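Local coordinates for putative sortase (Streptococcus pneumoniae, PDB 2W1K), which probably acts as a class C sortase transpeptidase that joins pilin subunits covalently during assembly of the pneumococcal pilus, at residues H86-P98 against S108-F122. Sequence-based numbering, arbitrary orientation.
Sequences HLGMGLAHVDGTP and SVIAGHRAEPSHVFF
Ala92 and Ala111 form an antiparallel hydrogen-bonded pair where strand 91-93 runs beside strand 108-111, the short axes 4.5 Å apart and 149° between directions; the two bond in both directions (Ala111 N to Ala92 O 2.7 Å), and two residues on Val94 N donates to Val109 O. On the face that carries the two alanines, Val94 CG2 lies against Ala111 CB, and Leu87 brings CD2 over Ala111 O from the preceding helix. The other face holds Leu91 CB against Ile110 CG2, with Ile110 CD1 against His93 CA and CB, beside the ring edge. Leu91 crosses Phe122 at about a right angle and sets CD2 over the ring face, a CH-pi contact of 3.9 Å from CD2 to the Phe122 ring centroid. These strands are neighbours in the sortase beta-barrel fold, between strands 74-80 and 168-176, and the chain leaving 108-111 carries His113, probably the catalytic histidine of the family, followed by Arg114, which bonds to Cys175 O. Leu87 CD1 lies over one face of the His113 ring, and Leu87 O comes within 3.2 Å of His113 CD2. Phe121 packs between Gly90 O on one ring face and His119 CB on the opposite one, while its CZ comes within 3.4 Å of Gly90 N. Beside it, a water receives the His113 N-H and donates to Leu87 O and Gly90 O, bridging residues 87-90 and the loop after strand 108-111. A second water links Gly88 O to Glu116 OE2. Beyond the strand pair, the type II turn from Val94 to Thr97 brings Thr97 CG2 onto Val109 CG2 and Pro98 onto Ser108. With OG1 of Thr97 between backbone N and carbonyl carbon (chi1 72°), the hydroxyl donates to Val94 O and accepts from Val109 N at 3.1 Å. Ser108 OG donates to Pro98 O at 2.7 Å in the carbonyl plane, and His93, whose ND1 is hydrogen-bonded to Tyr54 OH, adds weak NE2 bonds to Pro98 O and Thr97 O.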
# COMPACT_ATOMS: atom_id res chain seq x y z
N HIS A 86 -4.59 12.89 1.36
CA HIS A 86 -3.59 11.88 0.97
C HIS A 86 -3.85 11.22 -0.41
O HIS A 86 -2.94 10.93 -1.20
CB HIS A 86 -3.50 10.73 1.99
CG HIS A 86 -2.90 11.14 3.29
ND1 HIS A 86 -3.10 10.44 4.48
CD2 HIS A 86 -2.19 12.25 3.62
CE1 HIS A 86 -2.53 11.11 5.46
NE2 HIS A 86 -1.94 12.19 4.96
N LEU A 87 -5.11 10.91 -0.67
CA LEU A 87 -5.41 10.31 -1.96
C LEU A 87 -5.24 11.26 -3.12
O LEU A 87 -5.16 10.81 -4.27
CB LEU A 87 -6.82 9.75 -1.98
CG LEU A 87 -7.01 8.43 -1.16
CD1 LEU A 87 -8.51 8.05 -1.16
CD2 LEU A 87 -6.10 7.31 -1.70
N GLY A 88 -5.18 12.57 -2.82
CA GLY A 88 -4.89 13.56 -3.85
C GLY A 88 -3.40 13.60 -4.10
O GLY A 88 -2.94 14.11 -5.14
N MET A 89 -2.60 13.07 -3.16
CA MET A 89 -1.13 13.13 -3.33
C MET A 89 -0.38 11.84 -3.65
O MET A 89 0.84 11.89 -3.94
CB MET A 89 -0.44 13.90 -2.15
CG MET A 89 -0.82 13.42 -0.81
SD MET A 89 -0.59 14.78 0.44
CE MET A 89 1.05 15.29 -0.01
N GLY A 90 -1.07 10.71 -3.68
CA GLY A 90 -0.40 9.43 -3.84
C GLY A 90 -1.35 8.33 -3.43
O GLY A 90 -2.61 8.46 -3.61
N LEU A 91 -0.79 7.19 -2.95
CA LEU A 91 -1.62 6.02 -2.56
C LEU A 91 -1.73 6.11 -1.06
O LEU A 91 -0.95 6.82 -0.44
CB LEU A 91 -0.93 4.71 -2.95
CG LEU A 91 -0.54 4.70 -4.42
CD1 LEU A 91 0.23 3.45 -4.75
CD2 LEU A 91 -1.88 4.89 -5.36
N ALA A 92 -2.68 5.41 -0.45
CA ALA A 92 -2.87 5.62 1.03
C ALA A 92 -3.24 4.32 1.69
O ALA A 92 -4.19 3.66 1.24
CB ALA A 92 -3.92 6.64 1.34
N HIS A 93 -2.52 3.94 2.76
CA HIS A 93 -2.87 2.75 3.49
C HIS A 93 -4.23 2.99 4.17
O HIS A 93 -4.53 4.11 4.63
CB HIS A 93 -1.78 2.44 4.52
CG HIS A 93 -2.19 1.42 5.51
ND1 HIS A 93 -2.82 1.76 6.70
CD2 HIS A 93 -2.12 0.05 5.49
CE1 HIS A 93 -3.13 0.66 7.35
NE2 HIS A 93 -2.73 -0.38 6.65
N VAL A 94 -5.07 1.95 4.17
CA VAL A 94 -6.43 1.96 4.79
C VAL A 94 -6.39 1.60 6.28
O VAL A 94 -6.10 0.48 6.68
CB VAL A 94 -7.37 1.04 3.97
CG1 VAL A 94 -8.81 0.98 4.61
CG2 VAL A 94 -7.50 1.69 2.49
N ASP A 95 -6.64 2.61 7.11
CA ASP A 95 -6.68 2.42 8.55
C ASP A 95 -7.61 1.27 8.91
O ASP A 95 -8.76 1.17 8.40
CB ASP A 95 -7.14 3.70 9.20
CG ASP A 95 -7.10 3.62 10.77
OD1 ASP A 95 -6.04 3.35 11.38
OD2 ASP A 95 -8.14 3.78 11.42
N GLY A 96 -7.14 0.42 9.84
CA GLY A 96 -7.93 -0.61 10.40
C GLY A 96 -7.49 -1.91 9.66
O GLY A 96 -7.97 -3.01 9.95
N THR A 97 -6.63 -1.77 8.66
CA THR A 97 -5.94 -2.99 8.09
C THR A 97 -4.45 -2.90 8.50
O THR A 97 -3.90 -1.80 8.68
CB THR A 97 -6.07 -3.12 6.57
OG1 THR A 97 -5.27 -2.12 5.92
CG2 THR A 97 -7.61 -2.98 6.19
N PRO A 98 -3.81 -4.07 8.67
CA PRO A 98 -2.42 -4.04 9.06
C PRO A 98 -1.53 -3.28 8.08
O PRO A 98 -1.75 -3.23 6.85
CB PRO A 98 -2.06 -5.55 9.22
CG PRO A 98 -3.04 -6.25 8.17
CD PRO A 98 -4.34 -5.44 8.47
N SER A 108 -2.87 -6.31 4.10
CA SER A 108 -2.65 -4.87 4.28
C SER A 108 -3.33 -4.23 3.04
O SER A 108 -3.16 -4.75 1.91
CB SER A 108 -1.15 -4.53 4.24
OG SER A 108 -0.96 -3.10 4.25
N VAL A 109 -4.13 -3.16 3.24
CA VAL A 109 -4.99 -2.61 2.10
C VAL A 109 -4.51 -1.21 1.80
O VAL A 109 -4.40 -0.40 2.73
CB VAL A 109 -6.53 -2.61 2.39
CG1 VAL A 109 -7.28 -2.18 1.14
CG2 VAL A 109 -7.04 -4.09 2.68
N ILE A 110 -4.16 -0.95 0.56
CA ILE A 110 -3.63 0.37 0.10
C ILE A 110 -4.71 0.87 -0.94
O ILE A 110 -5.07 0.14 -1.89
CB ILE A 110 -2.29 0.25 -0.65
CG1 ILE A 110 -1.06 -0.38 0.16
CG2 ILE A 110 -1.80 1.60 -1.27
CD1 ILE A 110 -0.90 0.08 1.46
N ALA A 111 -5.16 2.11 -0.78
CA ALA A 111 -6.14 2.62 -1.72
C ALA A 111 -5.53 3.58 -2.76
O ALA A 111 -4.45 4.18 -2.55
CB ALA A 111 -7.32 3.29 -0.94
N GLY A 112 -6.16 3.69 -3.93
CA GLY A 112 -5.79 4.79 -4.79
C GLY A 112 -6.89 5.14 -5.75
O GLY A 112 -7.71 4.25 -6.13
N HIS A 113 -6.87 6.42 -6.20
CA HIS A 113 -7.88 6.89 -7.19
C HIS A 113 -7.87 6.27 -8.56
O HIS A 113 -6.81 5.82 -9.06
CB HIS A 113 -7.79 8.38 -7.34
CG HIS A 113 -8.42 9.11 -6.21
ND1 HIS A 113 -9.68 8.77 -5.73
CD2 HIS A 113 -8.03 10.23 -5.55
CE1 HIS A 113 -10.03 9.65 -4.81
NE2 HIS A 113 -9.06 10.56 -4.70
N ARG A 114 -9.06 6.23 -9.15
CA ARG A 114 -9.26 5.60 -10.46
C ARG A 114 -9.11 6.62 -11.61
O ARG A 114 -8.56 6.31 -12.69
CB ARG A 114 -10.66 5.02 -10.56
CG ARG A 114 -10.79 4.08 -11.76
CD ARG A 114 -9.88 2.89 -11.48
NE ARG A 114 -9.87 1.88 -12.54
CZ ARG A 114 -10.75 0.87 -12.72
NH1 ARG A 114 -11.88 0.71 -11.98
NH2 ARG A 114 -10.51 0.05 -13.75
N ALA A 115 -9.59 7.82 -11.36
CA ALA A 115 -9.65 8.88 -12.37
C ALA A 115 -9.56 10.29 -11.71
O ALA A 115 -10.35 11.16 -12.01
CB ALA A 115 -10.94 8.75 -13.13
N GLU A 116 -8.70 10.43 -10.74
CA GLU A 116 -8.23 11.69 -10.18
C GLU A 116 -7.76 12.68 -11.27
O GLU A 116 -6.99 12.29 -12.13
CB GLU A 116 -7.04 11.35 -9.21
CG GLU A 116 -6.17 12.51 -8.82
CD GLU A 116 -6.91 13.40 -7.84
OE1 GLU A 116 -8.07 13.03 -7.45
OE2 GLU A 116 -6.34 14.45 -7.47
N PRO A 117 -8.19 13.96 -11.19
CA PRO A 117 -7.97 14.86 -12.27
C PRO A 117 -6.52 14.95 -12.69
O PRO A 117 -6.25 15.28 -13.82
CB PRO A 117 -8.49 16.21 -11.74
CG PRO A 117 -9.58 15.83 -10.91
CD PRO A 117 -9.01 14.63 -10.15
N SER A 118 -5.55 14.67 -11.85
CA SER A 118 -4.25 15.01 -12.42
C SER A 118 -3.19 13.91 -12.47
O SER A 118 -2.09 14.19 -12.89
CB SER A 118 -3.73 16.34 -11.79
OG SER A 118 -4.48 16.76 -10.61
N HIS A 119 -3.57 12.66 -12.11
CA HIS A 119 -2.65 11.54 -11.95
C HIS A 119 -3.29 10.21 -12.24
O HIS A 119 -4.39 9.96 -11.84
CB HIS A 119 -2.16 11.53 -10.51
CG HIS A 119 -1.43 12.78 -10.14
ND1 HIS A 119 -1.85 13.62 -9.12
CD2 HIS A 119 -0.37 13.40 -10.71
CE1 HIS A 119 -1.04 14.66 -9.04
NE2 HIS A 119 -0.14 14.56 -10.01
N VAL A 120 -2.56 9.33 -12.87
CA VAL A 120 -3.12 8.01 -13.23
C VAL A 120 -3.46 7.15 -12.06
O VAL A 120 -4.53 6.58 -12.01
CB VAL A 120 -2.20 7.29 -14.19
CG1 VAL A 120 -2.78 5.94 -14.57
CG2 VAL A 120 -1.96 8.20 -15.48
N PHE A 121 -2.55 7.08 -11.07
CA PHE A 121 -2.77 6.30 -9.84
C PHE A 121 -3.27 4.90 -10.18
O PHE A 121 -2.60 4.16 -10.99
CB PHE A 121 -3.69 6.99 -8.84
CG PHE A 121 -3.10 8.19 -8.21
CD1 PHE A 121 -1.72 8.29 -8.02
CD2 PHE A 121 -3.90 9.26 -7.82
CE1 PHE A 121 -1.07 9.46 -7.39
CE2 PHE A 121 -3.33 10.42 -7.13
CZ PHE A 121 -1.88 10.54 -6.95
N PHE A 122 -4.42 4.49 -9.60
CA PHE A 122 -4.87 3.12 -9.92
C PHE A 122 -5.81 2.97 -11.19
O PHE A 122 -6.63 2.03 -11.31
CB PHE A 122 -5.48 2.52 -8.63
CG PHE A 122 -4.43 2.08 -7.57
CD1 PHE A 122 -3.07 1.96 -7.92
CD2 PHE A 122 -4.83 1.72 -6.27
CE1 PHE A 122 -2.12 1.50 -6.98
CE2 PHE A 122 -3.94 1.27 -5.33
CZ PHE A 122 -2.59 1.11 -5.66
O HOH W 1 -5.14 8.09 -5.05
O HOH W 2 -4.09 15.57 -6.94